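Local structure of type III effector XopAI (Xanthomonas citri, 6K93) at residues V88-S93 with R120-T125; V182-E187 with D243-A248; C202-L207 with F288-R293; S266-G271 with Q284-P289. The protein is a type III effector with a mono-ADP-ribosyltransferase fold that probably binds arginine-containing peptides and serves the bacterium during invasion of its plant host. All coordinates share one frame; numbering follows the deposited sequence.

Contact 1: residues V88-S93 with R120-T125; sequences VELNTS and RKQFKT
Thr125 OG1 and Val88 O form the direct polar link between the loop 88-93 and the helical segment 120-125. Thr125 OG1 donates to Val88 O at 2.7 Å. It lies in the carbonyl plane and uses a lone pair, with a C=O...donor angle of 136°. A water adds a second tie. It donates to Lys121 O at 2.9 Å and to Thr125 OG1 at 2.7 Å, and it accepts a weak bond from Val88 N. The threonine hydroxyl therefore gives one hydrogen bond to the loop and takes another from the water.

The apolar part has two patches. Val88 turns its CB toward the helix, and its CG1 touches Lys121 CD at 3.6 Å. The two side chains cross at about a right angle. Val88 CG1 rests on the CG-CD part of the lysine. This methyl stands between the backbone N and the carbonyl carbon (chi1 66°), where it also packs close to the Thr125 hydroxyl. In the second patch, Leu90 CG lies 4.0 Å from Thr125 CG2. Leu90 and Thr125 run past each other in opposite directions. Leu90 CD2 also makes a close van der Waals approach to the polar Gln122 O, at 3.3 Å. Leu90 reaches Ala194 and His195 of helix 194-209 as well, so this loop bridges two helices.

The contact lies near the surface and pins the loop before helix 95-109 onto helix 117-128. Its chemistry is mixed. One threonine offers its hydroxyl to the loop backbone and its methyl to a leucine, which fixes position through a directional bond as well as through packing.

Contact 2: residues V182-E187 with D243-A248; sequences VQDVLE and DRRFFA
Leu186 O is gripped by two nitrogens of Arg244. Arg244 NE donates to Leu186 O at 2.6 Å and Arg244 NH2 at 2.8 Å. The oxygen sits at the guanidinium edge, close to its plane, so the arginine holds one atom side-on. The N-H...O angles are 145° and 136°, bent as expected when two donors share one acceptor. Arg244 also makes a cation-pi contact with Trp103.

Gln183 pairs with Phe246 through both its backbone and its side chain. Phe246 N donates to Gln183 O at 3.1 Å, and Gln183 NE2 donates to Phe246 O at 2.9 Å. The second bond runs nearly along the C=O axis. The glutamine reaches it with CG anti to the backbone N (chi1 176°) and an extended chain. One water takes a bond from Leu186 N and gives bonds to Gln183 O and Arg244 O.

Segment 182-187 makes two overlapping type I beta turns. They dock on the loop that leads into strand 247-250 of the mono-ADP-ribosyltransferase fold. An Asx turn, Arg245 N to Asp243 OD1, shapes that loop.

Arg245 has several acidic neighbours. The Glu187 carboxylate packs on its aliphatic chain, Glu187 CD to Arg245 CG at 3.3 Å, while Glu187 OE2 forms a salt bridge with Arg234. The Arg245 guanidinium forms its own salt bridge with Glu224. Its ion pair with Asp184 is less certain. On the apolar side, Val182 CG2 meets Phe246 CE1 at 3.7 Å, crossing at about a right angle.

Contact 3: residues C202-L207 with F288-R293; sequences CIISAL and FPPGTR
Leu207 pushes its CD1 methyl against the ring of Pro289, reaching Pro289 CB at 3.8 Å and Pro289 CD at 4.0 Å. The methyl caps one face of the ring, nearly equidistant from its five atoms, and the two side chains meet at a slant. The same methyl also approaches Phe288 C, at 4.2 Å, so it sits against the junction where the strand passes into the loop.

One turn back along the helix, Ile204 makes the second bump. Its CG1 is 4.1 Å from Pro290 CD and 4.4 Å from Pro289 CB, and so lodges beside the step between the two proline rings. Having CG1 anti to the carbonyl carbon (chi1 -64°) directs this branch to the prolines.

The two prolines belong to the connection between strands 285-288 and 293-301 of the mono-ADP-ribosyltransferase fold. A type II beta turn runs from Pro289 to Thr292. Gly291 stands at its third position with a positive phi of 100°. Pro289 O accepts from Thr292 N and from Thr292 OG1, and the hydroxyl bond is 2.8 Å long, on a lone pair. The ring of Phe246 packs on Ile204 and Pro290, beside the same seam.

Contact 4: residues S266-G271 with Q284-P289; sequences SNSTTG and QEVLFP
Phe288 has its CG anti to the carbonyl carbon (chi1 -56°), which carries the ring over to segment 266-271. With its CG1 anti to the backbone N (chi1 171°), Val286 directs that methyl at Gly271. Both groups converge on this glycine. Gly271 CA lies 3.5 Å from Phe288 CE2, and Gly271 C is 3.6 Å from Val286 CG1. The ring and the methyl pack directly on bare backbone.

Ser268 takes the far end of the ring. Its CB approaches Phe288 CZ at 3.8 Å, at the ring edge and near its plane. Its OG also lies 3.8 Å from Phe288 CZ. That hydroxyl is hydrogen-bonded to Tyr216 O, and it accepts a weak bond from Gly271 N. OG is engaged with backbone partners, though both CB and OG border the ring.

A water gives a 2.6 Å bond to Leu287 O and a weak one to Thr270 O, joining the two backbones.

The contact brings together two sheets of the mono-ADP-ribosyltransferase fold. Ser268 lies on strand 262-268 of the five-stranded mixed sheet. Gly271 leads into strand 272-273, the antiparallel neighbour of strand 285-288 in the three-stranded sheet. Phe288 also packs on Val220 of strand 218-224 and on Phe247 of strand 247-250, while Leu287 turns to Ile203 and Leu207 of helix 194-209.

In the fold
From the N terminus, contact 1 comes first and closes the stretch carrying helix 95-109. Contact 2 closes the stretch carrying helix 194-209. Contact 3 closes a long span from that helix to the loop before strand 293-301. It crosses contact 2, and Asp243 probably bonds to Gly291 and Thr292. Contact 4 closes a short connection through strand 272-273, inside the span of contact 3, and shares Phe288 and Pro289 with it. Phe247 O probably bonds to Phe288 N, linking contacts 2 and 4. Cys202 touches Arg120 and Phe123, tying contact 1 to contact 3. Helices 117-128 and 194-209, the three-stranded sheet and, through strand 262-268, the mixed sheet are thereby joined.

Contact 1: residues V88-S93 with R120-T125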
loop_
_atom_site.group_PDB
_atom_site.type_symbol
_atom_site.label_atom_id
_atom_site.label_comp_id
_atom_site.label_asym_id
_atom_site.label_seq_id
_atom_site.Cartn_x
_atom_site.Cartn_y
_atom_site.Cartn_z
ATOM N N VAL A 88 17.685 -13.532 2.674
ATOM C CA VAL A 88 17.656 -13.400 4.121
ATOM C C VAL A 88 16.317 -13.917 4.632
ATOM O O VAL A 88 15.267 -13.645 4.043
ATOM C CB VAL A 88 17.897 -11.932 4.513
ATOM C CG1 VAL A 88 16.745 -11.050 4.051
ATOM C CG2 VAL A 88 18.110 -11.815 6.018
ATOM N N GLU A 89 16.345 -14.702 5.711
ATOM C CA GLU A 89 15.111 -15.230 6.288
ATOM C C GLU A 89 14.317 -14.078 6.895
ATOM O O GLU A 89 14.885 -13.127 7.432
ATOM C CB GLU A 89 15.394 -16.310 7.362
ATOM C CG GLU A 89 14.122 -17.142 7.676
ATOM C CD GLU A 89 14.333 -18.254 8.703
ATOM O OE1 GLU A 89 15.442 -18.342 9.250
ATOM O OE2 GLU A 89 13.382 -19.027 8.960
ATOM N N LEU A 90 13.000 -14.126 6.761
ATOM C CA LEU A 90 12.176 -13.119 7.414
ATOM C C LEU A 90 12.107 -13.352 8.911
ATOM O O LEU A 90 12.136 -14.484 9.388
ATOM C CB LEU A 90 10.746 -13.099 6.869
ATOM C CG LEU A 90 10.581 -12.821 5.405
ATOM C CD1 LEU A 90 9.104 -13.002 5.059
ATOM C CD2 LEU A 90 11.063 -11.417 5.051
ATOM N N ASN A 91 11.969 -12.256 9.644
ATOM C CA ASN A 91 11.770 -12.315 11.087
ATOM C C ASN A 91 10.348 -12.774 11.375
ATOM O O ASN A 91 9.378 -12.054 11.107
ATOM C CB ASN A 91 12.034 -10.958 11.732
ATOM C CG ASN A 91 11.757 -10.958 13.225
ATOM O OD1 ASN A 91 11.558 -12.011 13.840
ATOM N ND2 ASN A 91 11.727 -9.770 13.813
ATOM N N THR A 92 10.227 -13.966 11.932
ATOM C CA THR A 92 8.948 -14.576 12.237
ATOM C C THR A 92 8.588 -14.500 13.712
ATOM O O THR A 92 7.544 -15.045 14.101
ATOM C CB THR A 92 8.971 -16.044 11.820
ATOM O OG1 THR A 92 10.069 -16.697 12.473
ATOM C CG2 THR A 92 9.123 -16.133 10.309
ATOM N N SER A 93 9.418 -13.875 14.554
ATOM C CA SER A 93 9.164 -13.905 15.994
ATOM C C SER A 93 8.232 -12.766 16.400
ATOM O O SER A 93 8.373 -11.633 15.930
ATOM C CB SER A 93 10.482 -13.861 16.777
ATOM O OG SER A 93 11.015 -12.549 16.806
ATOM N N ARG A 120 14.574 -3.427 2.965
ATOM C CA ARG A 120 14.428 -3.645 1.532
ATOM C C ARG A 120 14.821 -5.065 1.149
ATOM O O ARG A 120 14.186 -5.665 0.274
ATOM C CB ARG A 120 15.238 -2.588 0.777
ATOM C CG ARG A 120 14.708 -1.202 1.102
ATOM C CD ARG A 120 15.203 -0.131 0.161
ATOM N NE ARG A 120 16.636 0.139 0.207
ATOM C CZ ARG A 120 17.203 1.089 0.939
ATOM N NH1 ARG A 120 16.466 1.842 1.739
ATOM N NH2 ARG A 120 18.510 1.257 0.886
ATOM N N LYS A 121 15.842 -5.626 1.809
ATOM C CA LYS A 121 16.227 -7.009 1.548
ATOM C C LYS A 121 15.171 -7.969 2.089
ATOM O O LYS A 121 14.895 -9.008 1.480
ATOM C CB LYS A 121 17.595 -7.295 2.176
ATOM C CG LYS A 121 18.246 -8.579 1.685
ATOM C CD LYS A 121 19.364 -9.004 2.628
ATOM C CE LYS A 121 20.502 -7.991 2.660
ATOM N NZ LYS A 121 21.721 -8.572 3.290
ATOM N N GLN A 122 14.562 -7.633 3.233
ATOM C CA GLN A 122 13.447 -8.420 3.745
ATOM C C GLN A 122 12.281 -8.397 2.779
ATOM O O GLN A 122 11.642 -9.423 2.546
ATOM C CB GLN A 122 13.022 -7.901 5.114
ATOM C CG GLN A 122 13.994 -8.292 6.218
ATOM C CD GLN A 122 13.925 -7.406 7.444
ATOM O OE1 GLN A 122 13.148 -6.463 7.527
ATOM N NE2 GLN A 122 14.761 -7.730 8.429
ATOM N N PHE A 123 11.996 -7.232 2.194
ATOM C CA PHE A 123 10.914 -7.164 1.218
ATOM C C PHE A 123 11.239 -8.024 -0.013
ATOM O O PHE A 123 10.376 -8.741 -0.540
ATOM C CB PHE A 123 10.654 -5.697 0.836
ATOM C CG PHE A 123 9.808 -5.533 -0.388
ATOM C CD1 PHE A 123 8.564 -6.132 -0.462
ATOM C CD2 PHE A 123 10.253 -4.788 -1.468
ATOM C CE1 PHE A 123 7.790 -6.021 -1.590
ATOM C CE2 PHE A 123 9.475 -4.667 -2.601
ATOM C CZ PHE A 123 8.246 -5.278 -2.673
ATOM N N LYS A 124 12.491 -8.021 -0.453
ATOM C CA LYS A 124 12.900 -8.913 -1.540
ATOM C C LYS A 124 12.569 -10.366 -1.200
ATOM O O LYS A 124 11.982 -11.087 -2.016
ATOM C CB LYS A 124 14.400 -8.753 -1.834
ATOM C CG LYS A 124 14.922 -9.735 -2.867
ATOM C CD LYS A 124 16.383 -9.554 -3.153
ATOM C CE LYS A 124 16.799 -10.508 -4.249
ATOM N NZ LYS A 124 18.225 -10.344 -4.618
ATOM N N THR A 125 12.937 -10.814 0.007
ATOM C CA THR A 125 12.594 -12.177 0.393
ATOM C C THR A 125 11.089 -12.384 0.406
ATOM O O THR A 125 10.589 -13.394 -0.099
ATOM C CB THR A 125 13.165 -12.509 1.756
ATOM O OG1 THR A 125 14.575 -12.495 1.656
ATOM C CG2 THR A 125 12.697 -13.896 2.224
HETATM O O HOH W 1 16.642 -11.157 0.523
#

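Contact 2: residues V182-E187 with D243-A248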
loop_
_atom_site.group_PDB
_atom_site.type_symbol
_atom_site.label_atom_id
_atom_site.label_comp_id
_atom_site.label_asym_id
_atom_site.label_seq_id
_atom_site.Cartn_x
_atom_site.Cartn_y
_atom_site.Cartn_z
ATOM N N VAL A 182 -0.873 -7.379 2.012
ATOM C CA VAL A 182 -0.429 -6.182 2.715
ATOM C C VAL A 182 -1.524 -5.157 2.969
ATOM O O VAL A 182 -1.392 -4.342 3.887
ATOM C CB VAL A 182 0.750 -5.535 1.944
ATOM C CG1 VAL A 182 0.310 -5.052 0.549
ATOM C CG2 VAL A 182 1.393 -4.411 2.723
ATOM N N GLN A 183 -2.594 -5.153 2.155
ATOM C CA GLN A 183 -3.554 -4.058 2.249
ATOM C C GLN A 183 -4.009 -3.836 3.687
ATOM O O GLN A 183 -4.115 -2.687 4.143
ATOM C CB GLN A 183 -4.766 -4.295 1.364
ATOM C CG GLN A 183 -5.853 -3.212 1.510
ATOM C CD GLN A 183 -6.761 -3.091 0.301
ATOM O OE1 GLN A 183 -7.255 -4.072 -0.241
ATOM N NE2 GLN A 183 -6.999 -1.848 -0.118
ATOM N N ASP A 184 -4.300 -4.914 4.413
ATOM C CA ASP A 184 -4.912 -4.828 5.735
ATOM C C ASP A 184 -3.965 -5.210 6.869
ATOM O O ASP A 184 -4.430 -5.362 8.009
ATOM C CB ASP A 184 -6.138 -5.744 5.841
ATOM C CG ASP A 184 -7.375 -5.221 5.112
ATOM O OD1 ASP A 184 -7.311 -4.144 4.548
ATOM O OD2 ASP A 184 -8.410 -5.912 5.128
ATOM N N VAL A 185 -2.663 -5.340 6.601
ATOM C CA VAL A 185 -1.780 -5.961 7.587
ATOM C C VAL A 185 -1.634 -5.124 8.853
ATOM O O VAL A 185 -1.317 -5.686 9.911
ATOM C CB VAL A 185 -0.406 -6.260 6.957
ATOM C CG1 VAL A 185 0.409 -4.987 6.721
ATOM C CG2 VAL A 185 0.387 -7.288 7.829
ATOM N N LEU A 186 -1.878 -3.807 8.807
ATOM C CA LEU A 186 -1.822 -2.983 10.009
ATOM C C LEU A 186 -3.194 -2.723 10.625
ATOM O O LEU A 186 -3.281 -1.987 11.611
ATOM C CB LEU A 186 -1.120 -1.647 9.710
ATOM C CG LEU A 186 0.347 -1.771 9.364
ATOM C CD1 LEU A 186 0.977 -0.430 9.010
ATOM C CD2 LEU A 186 1.132 -2.426 10.511
ATOM N N GLU A 187 -4.262 -3.307 10.082
ATOM C CA GLU A 187 -5.564 -3.209 10.725
ATOM C C GLU A 187 -5.500 -3.841 12.105
ATOM O O GLU A 187 -4.818 -4.840 12.316
ATOM C CB GLU A 187 -6.625 -3.914 9.890
ATOM C CG GLU A 187 -7.017 -3.181 8.612
ATOM C CD GLU A 187 -8.102 -2.180 8.864
ATOM O OE1 GLU A 187 -7.805 -1.153 9.498
ATOM O OE2 GLU A 187 -9.267 -2.407 8.471
ATOM N N ASP A 243 -6.868 5.973 9.030
ATOM C CA ASP A 243 -6.962 4.745 8.258
ATOM C C ASP A 243 -5.729 3.887 8.512
ATOM O O ASP A 243 -4.597 4.372 8.420
ATOM C CB ASP A 243 -7.098 5.086 6.768
ATOM C CG ASP A 243 -7.688 3.937 5.950
ATOM O OD1 ASP A 243 -7.690 2.784 6.424
ATOM O OD2 ASP A 243 -8.171 4.225 4.848
ATOM N N ARG A 244 -5.946 2.638 8.897
ATOM C CA ARG A 244 -4.842 1.702 9.080
ATOM C C ARG A 244 -4.592 0.848 7.849
ATOM O O ARG A 244 -3.668 0.021 7.857
ATOM C CB ARG A 244 -5.090 0.836 10.325
ATOM C CG ARG A 244 -5.264 1.714 11.568
ATOM C CD ARG A 244 -5.364 0.965 12.885
ATOM N NE ARG A 244 -4.337 -0.041 13.057
ATOM C CZ ARG A 244 -3.810 -0.383 14.231
ATOM N NH1 ARG A 244 -4.199 0.230 15.348
ATOM N NH2 ARG A 244 -2.884 -1.333 14.283
ATOM N N ARG A 245 -5.394 1.031 6.805
ATOM C CA ARG A 245 -5.244 0.310 5.551
ATOM C C ARG A 245 -4.407 1.090 4.551
ATOM O O ARG A 245 -4.268 2.317 4.635
ATOM C CB ARG A 245 -6.624 -0.004 4.933
ATOM C CG ARG A 245 -7.502 -0.792 5.895
ATOM C CD ARG A 245 -8.541 -1.727 5.140
ATOM N NE ARG A 245 -9.208 -0.970 4.190
ATOM C CZ ARG A 245 -9.623 -1.273 2.946
ATOM N NH1 ARG A 245 -9.545 -2.474 2.331
ATOM N NH2 ARG A 245 -10.172 -0.312 2.276
ATOM N N PHE A 246 -3.855 0.350 3.588
ATOM C CA PHE A 246 -3.458 0.901 2.296
ATOM C C PHE A 246 -4.738 1.139 1.512
ATOM O O PHE A 246 -5.370 0.205 1.017
ATOM C CB PHE A 246 -2.516 -0.036 1.560
ATOM C CG PHE A 246 -1.196 -0.163 2.234
ATOM C CD1 PHE A 246 -1.034 -1.061 3.251
ATOM C CD2 PHE A 246 -0.125 0.641 1.869
ATOM C CE1 PHE A 246 0.178 -1.173 3.915
ATOM C CE2 PHE A 246 1.063 0.542 2.532
ATOM C CZ PHE A 246 1.212 -0.374 3.554
ATOM N N PHE A 247 -5.142 2.395 1.409
ATOM C CA PHE A 247 -6.425 2.751 0.823
ATOM C C PHE A 247 -6.219 3.234 -0.607
ATOM O O PHE A 247 -5.507 4.220 -0.846
ATOM C CB PHE A 247 -7.090 3.854 1.633
ATOM C CG PHE A 247 -8.456 4.247 1.133
ATOM C CD1 PHE A 247 -9.503 3.324 1.116
ATOM C CD2 PHE A 247 -8.692 5.540 0.708
ATOM C CE1 PHE A 247 -10.766 3.711 0.669
ATOM C CE2 PHE A 247 -9.947 5.911 0.262
ATOM C CZ PHE A 247 -10.977 5.007 0.246
ATOM N N ALA A 248 -6.772 2.502 -1.553
ATOM C CA ALA A 248 -6.615 2.817 -2.962
ATOM C C ALA A 248 -7.847 3.498 -3.528
ATOM O O ALA A 248 -8.985 3.255 -3.116
ATOM C CB ALA A 248 -6.326 1.561 -3.778
HETATM O O HOH W 2 -2.604 -2.136 6.498
HETATM O O HOH W 3 -10.143 -5.414 3.213
HETATM O O HOH W 4 -8.767 1.343 9.137
#

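Contact 3: residues C202-L207 with F288-R293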
loop_
_atom_site.group_PDB
_atom_site.type_symbol
_atom_site.label_atom_id
_atom_site.label_comp_id
_atom_site.label_asym_id
_atom_site.label_seq_id
_atom_site.Cartn_x
_atom_site.Cartn_y
_atom_site.Cartn_z
ATOM N N CYS A 202 8.092 -1.084 2.779
ATOM C CA CYS A 202 8.586 -0.520 1.530
ATOM C C CYS A 202 7.516 0.269 0.782
ATOM O O CYS A 202 7.835 1.291 0.168
ATOM C CB CYS A 202 9.179 -1.625 0.668
ATOM S SG CYS A 202 10.781 -2.167 1.328
ATOM N N ILE A 203 6.250 -0.135 0.854
ATOM C CA ILE A 203 5.208 0.677 0.231
ATOM C C ILE A 203 5.070 2.007 0.955
ATOM O O ILE A 203 4.988 3.064 0.333
ATOM C CB ILE A 203 3.865 -0.071 0.201
ATOM C CG1 ILE A 203 3.941 -1.342 -0.639
ATOM C CG2 ILE A 203 2.769 0.858 -0.328
ATOM C CD1 ILE A 203 2.693 -2.223 -0.524
ATOM N N ILE A 204 5.040 1.982 2.288
ATOM C CA ILE A 204 4.905 3.219 3.052
ATOM C C ILE A 204 6.081 4.134 2.771
ATOM O O ILE A 204 5.910 5.337 2.577
ATOM C CB ILE A 204 4.768 2.925 4.557
ATOM C CG1 ILE A 204 3.477 2.150 4.807
ATOM C CG2 ILE A 204 4.770 4.212 5.363
ATOM C CD1 ILE A 204 3.355 1.610 6.224
ATOM N N SER A 205 7.289 3.578 2.762
ATOM C CA SER A 205 8.484 4.346 2.448
ATOM C C SER A 205 8.376 4.985 1.078
ATOM O O SER A 205 8.708 6.162 0.912
ATOM C CB SER A 205 9.697 3.414 2.531
ATOM O OG SER A 205 10.888 4.143 2.381
ATOM N N ALA A 206 7.922 4.221 0.083
ATOM C CA ALA A 206 7.775 4.763 -1.261
ATOM C C ALA A 206 6.795 5.925 -1.271
ATOM O O ALA A 206 7.037 6.959 -1.906
ATOM C CB ALA A 206 7.304 3.682 -2.216
ATOM N N LEU A 207 5.650 5.755 -0.611
ATOM C CA LEU A 207 4.614 6.781 -0.661
ATOM C C LEU A 207 5.056 8.068 0.002
ATOM O O LEU A 207 4.679 9.161 -0.457
ATOM C CB LEU A 207 3.326 6.261 -0.038
ATOM C CG LEU A 207 2.658 5.128 -0.846
ATOM C CD1 LEU A 207 1.563 4.479 -0.013
ATOM C CD2 LEU A 207 2.077 5.642 -2.148
ATOM N N PHE A 288 -3.069 5.781 -0.632
ATOM C CA PHE A 288 -2.795 6.392 0.669
ATOM C C PHE A 288 -2.221 5.361 1.631
ATOM O O PHE A 288 -2.720 4.225 1.681
ATOM C CB PHE A 288 -4.067 6.979 1.301
ATOM C CG PHE A 288 -4.810 7.994 0.462
ATOM C CD1 PHE A 288 -5.789 7.581 -0.405
ATOM C CD2 PHE A 288 -4.584 9.346 0.638
ATOM C CE1 PHE A 288 -6.526 8.508 -1.130
ATOM C CE2 PHE A 288 -5.314 10.264 -0.091
ATOM C CZ PHE A 288 -6.274 9.841 -0.957
ATOM N N PRO A 289 -1.221 5.721 2.423
ATOM C CA PRO A 289 -0.641 4.758 3.351
ATOM C C PRO A 289 -1.438 4.663 4.637
ATOM O O PRO A 289 -2.158 5.609 5.007
ATOM C CB PRO A 289 0.748 5.340 3.631
ATOM C CG PRO A 289 0.558 6.815 3.486
ATOM C CD PRO A 289 -0.469 6.995 2.377
ATOM N N PRO A 290 -1.302 3.558 5.374
ATOM C CA PRO A 290 -1.749 3.554 6.771
ATOM C C PRO A 290 -1.229 4.792 7.474
ATOM O O PRO A 290 -0.106 5.230 7.229
ATOM C CB PRO A 290 -1.141 2.264 7.333
ATOM C CG PRO A 290 -1.017 1.356 6.106
ATOM C CD PRO A 290 -0.621 2.293 5.005
ATOM N N GLY A 291 -2.060 5.359 8.334
ATOM C CA GLY A 291 -1.748 6.584 9.015
ATOM C C GLY A 291 -2.379 7.818 8.411
ATOM O O GLY A 291 -2.408 8.868 9.070
ATOM N N THR A 292 -2.877 7.721 7.182
ATOM C CA THR A 292 -3.598 8.821 6.566
ATOM C C THR A 292 -4.834 9.138 7.392
ATOM O O THR A 292 -5.513 8.235 7.899
ATOM C CB THR A 292 -3.980 8.445 5.136
ATOM O OG1 THR A 292 -2.788 8.217 4.370
ATOM C CG2 THR A 292 -4.762 9.573 4.479
ATOM N N ARG A 293 -5.102 10.431 7.546
ATOM C CA ARG A 293 -6.245 10.922 8.301
ATOM C C ARG A 293 -7.258 11.543 7.361
ATOM O O ARG A 293 -6.902 12.340 6.481
ATOM C CB ARG A 293 -5.796 11.949 9.356
ATOM C CG ARG A 293 -5.010 11.295 10.468
ATOM C CD ARG A 293 -4.015 12.222 11.117
ATOM N NE ARG A 293 -4.609 13.487 11.544
ATOM C CZ ARG A 293 -5.413 13.645 12.596
ATOM N NH1 ARG A 293 -5.759 12.605 13.361
ATOM N NH2 ARG A 293 -5.869 14.849 12.874
#

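Contact 4: residues S266-G271 with Q284-P289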
loop_
_atom_site.group_PDB
_atom_site.type_symbol
_atom_site.label_atom_id
_atom_site.label_comp_id
_atom_site.label_asym_id
_atom_site.label_seq_id
_atom_site.Cartn_x
_atom_site.Cartn_y
_atom_site.Cartn_z
ATOM N N SER A 266 -13.182 10.708 -1.904
ATOM C CA SER A 266 -12.187 11.221 -0.967
ATOM C C SER A 266 -11.411 12.376 -1.580
ATOM O O SER A 266 -10.832 12.251 -2.672
ATOM C CB SER A 266 -11.186 10.148 -0.547
ATOM O OG SER A 266 -11.809 8.954 -0.083
ATOM N N ASN A 267 -11.366 13.490 -0.861
ATOM C CA ASN A 267 -10.567 14.615 -1.317
ATOM C C ASN A 267 -9.126 14.385 -0.928
ATOM O O ASN A 267 -8.804 14.298 0.254
ATOM C CB ASN A 267 -11.096 15.920 -0.734
ATOM C CG ASN A 267 -12.426 16.290 -1.316
ATOM O OD1 ASN A 267 -12.551 16.483 -2.522
ATOM N ND2 ASN A 267 -13.440 16.342 -0.472
ATOM N N SER A 268 -8.273 14.272 -1.928
ATOM C CA SER A 268 -6.856 14.036 -1.723
ATOM C C SER A 268 -6.098 15.347 -1.720
ATOM O O SER A 268 -6.400 16.255 -2.503
ATOM C CB SER A 268 -6.311 13.140 -2.834
ATOM O OG SER A 268 -4.923 12.973 -2.741
ATOM N N THR A 269 -5.139 15.448 -0.810
ATOM C CA THR A 269 -4.143 16.509 -0.836
ATOM C C THR A 269 -2.746 16.001 -1.129
ATOM O O THR A 269 -1.999 16.668 -1.870
ATOM C CB THR A 269 -4.122 17.263 0.497
ATOM O OG1 THR A 269 -3.984 16.358 1.588
ATOM C CG2 THR A 269 -5.377 18.021 0.639
ATOM N N THR A 270 -2.368 14.863 -0.518
ATOM C CA THR A 270 -1.058 14.270 -0.736
ATOM C C THR A 270 -1.130 12.812 -1.159
ATOM O O THR A 270 -0.088 12.147 -1.214
ATOM C CB THR A 270 -0.188 14.384 0.520
ATOM O OG1 THR A 270 -0.702 13.537 1.546
ATOM C CG2 THR A 270 -0.114 15.814 1.006
ATOM N N GLY A 271 -2.321 12.270 -1.423
ATOM C CA GLY A 271 -2.409 10.931 -1.965
ATOM C C GLY A 271 -1.556 10.850 -3.216
ATOM O O GLY A 271 -1.579 11.752 -4.053
ATOM N N GLN A 284 -5.386 4.982 -13.265
ATOM C CA GLN A 284 -4.926 6.232 -12.638
ATOM C C GLN A 284 -5.130 6.102 -11.122
ATOM O O GLN A 284 -5.949 6.785 -10.495
ATOM C CB GLN A 284 -5.659 7.459 -13.212
ATOM C CG GLN A 284 -5.264 7.718 -14.666
ATOM C CD GLN A 284 -5.992 8.908 -15.273
ATOM O OE1 GLN A 284 -6.659 8.767 -16.282
ATOM N NE2 GLN A 284 -5.838 10.083 -14.670
ATOM N N GLU A 285 -4.353 5.191 -10.517
ATOM C CA GLU A 285 -4.494 4.861 -9.109
ATOM C C GLU A 285 -3.797 5.883 -8.238
ATOM O O GLU A 285 -2.695 6.339 -8.544
ATOM C CB GLU A 285 -3.948 3.462 -8.837
ATOM C CG GLU A 285 -4.099 3.027 -7.404
ATOM C CD GLU A 285 -3.780 1.548 -7.192
ATOM O OE1 GLU A 285 -3.280 0.883 -8.117
ATOM O OE2 GLU A 285 -4.043 1.069 -6.079
ATOM N N VAL A 286 -4.450 6.210 -7.130
ATOM C CA VAL A 286 -3.911 7.032 -6.053
ATOM C C VAL A 286 -3.935 6.174 -4.796
ATOM O O VAL A 286 -4.947 5.532 -4.515
ATOM C CB VAL A 286 -4.727 8.321 -5.837
ATOM C CG1 VAL A 286 -4.322 9.063 -4.603
ATOM C CG2 VAL A 286 -4.589 9.215 -7.091
ATOM N N LEU A 287 -2.825 6.126 -4.064
ATOM C CA LEU A 287 -2.680 5.216 -2.935
ATOM C C LEU A 287 -2.320 6.010 -1.698
ATOM O O LEU A 287 -1.394 6.831 -1.729
ATOM C CB LEU A 287 -1.632 4.156 -3.234
ATOM C CG LEU A 287 -1.528 3.085 -2.167
ATOM C CD1 LEU A 287 -2.804 2.301 -2.006
ATOM C CD2 LEU A 287 -0.379 2.155 -2.487
ATOM N N PHE A 288 -3.069 5.781 -0.632
ATOM C CA PHE A 288 -2.795 6.392 0.669
ATOM C C PHE A 288 -2.221 5.361 1.631
ATOM O O PHE A 288 -2.720 4.225 1.681
ATOM C CB PHE A 288 -4.067 6.979 1.301
ATOM C CG PHE A 288 -4.810 7.994 0.462
ATOM C CD1 PHE A 288 -5.789 7.581 -0.405
ATOM C CD2 PHE A 288 -4.584 9.346 0.638
ATOM C CE1 PHE A 288 -6.526 8.508 -1.130
ATOM C CE2 PHE A 288 -5.314 10.264 -0.091
ATOM C CZ PHE A 288 -6.274 9.841 -0.957
ATOM N N PRO A 289 -1.221 5.721 2.423
ATOM C CA PRO A 289 -0.641 4.758 3.351
ATOM C C PRO A 289 -1.438 4.663 4.637
ATOM O O PRO A 289 -2.158 5.609 5.007
ATOM C CB PRO A 289 0.748 5.340 3.631
ATOM C CG PRO A 289 0.558 6.815 3.486
ATOM C CD PRO A 289 -0.469 6.995 2.377
HETATM O O HOH W 5 0.067 8.778 -0.693
#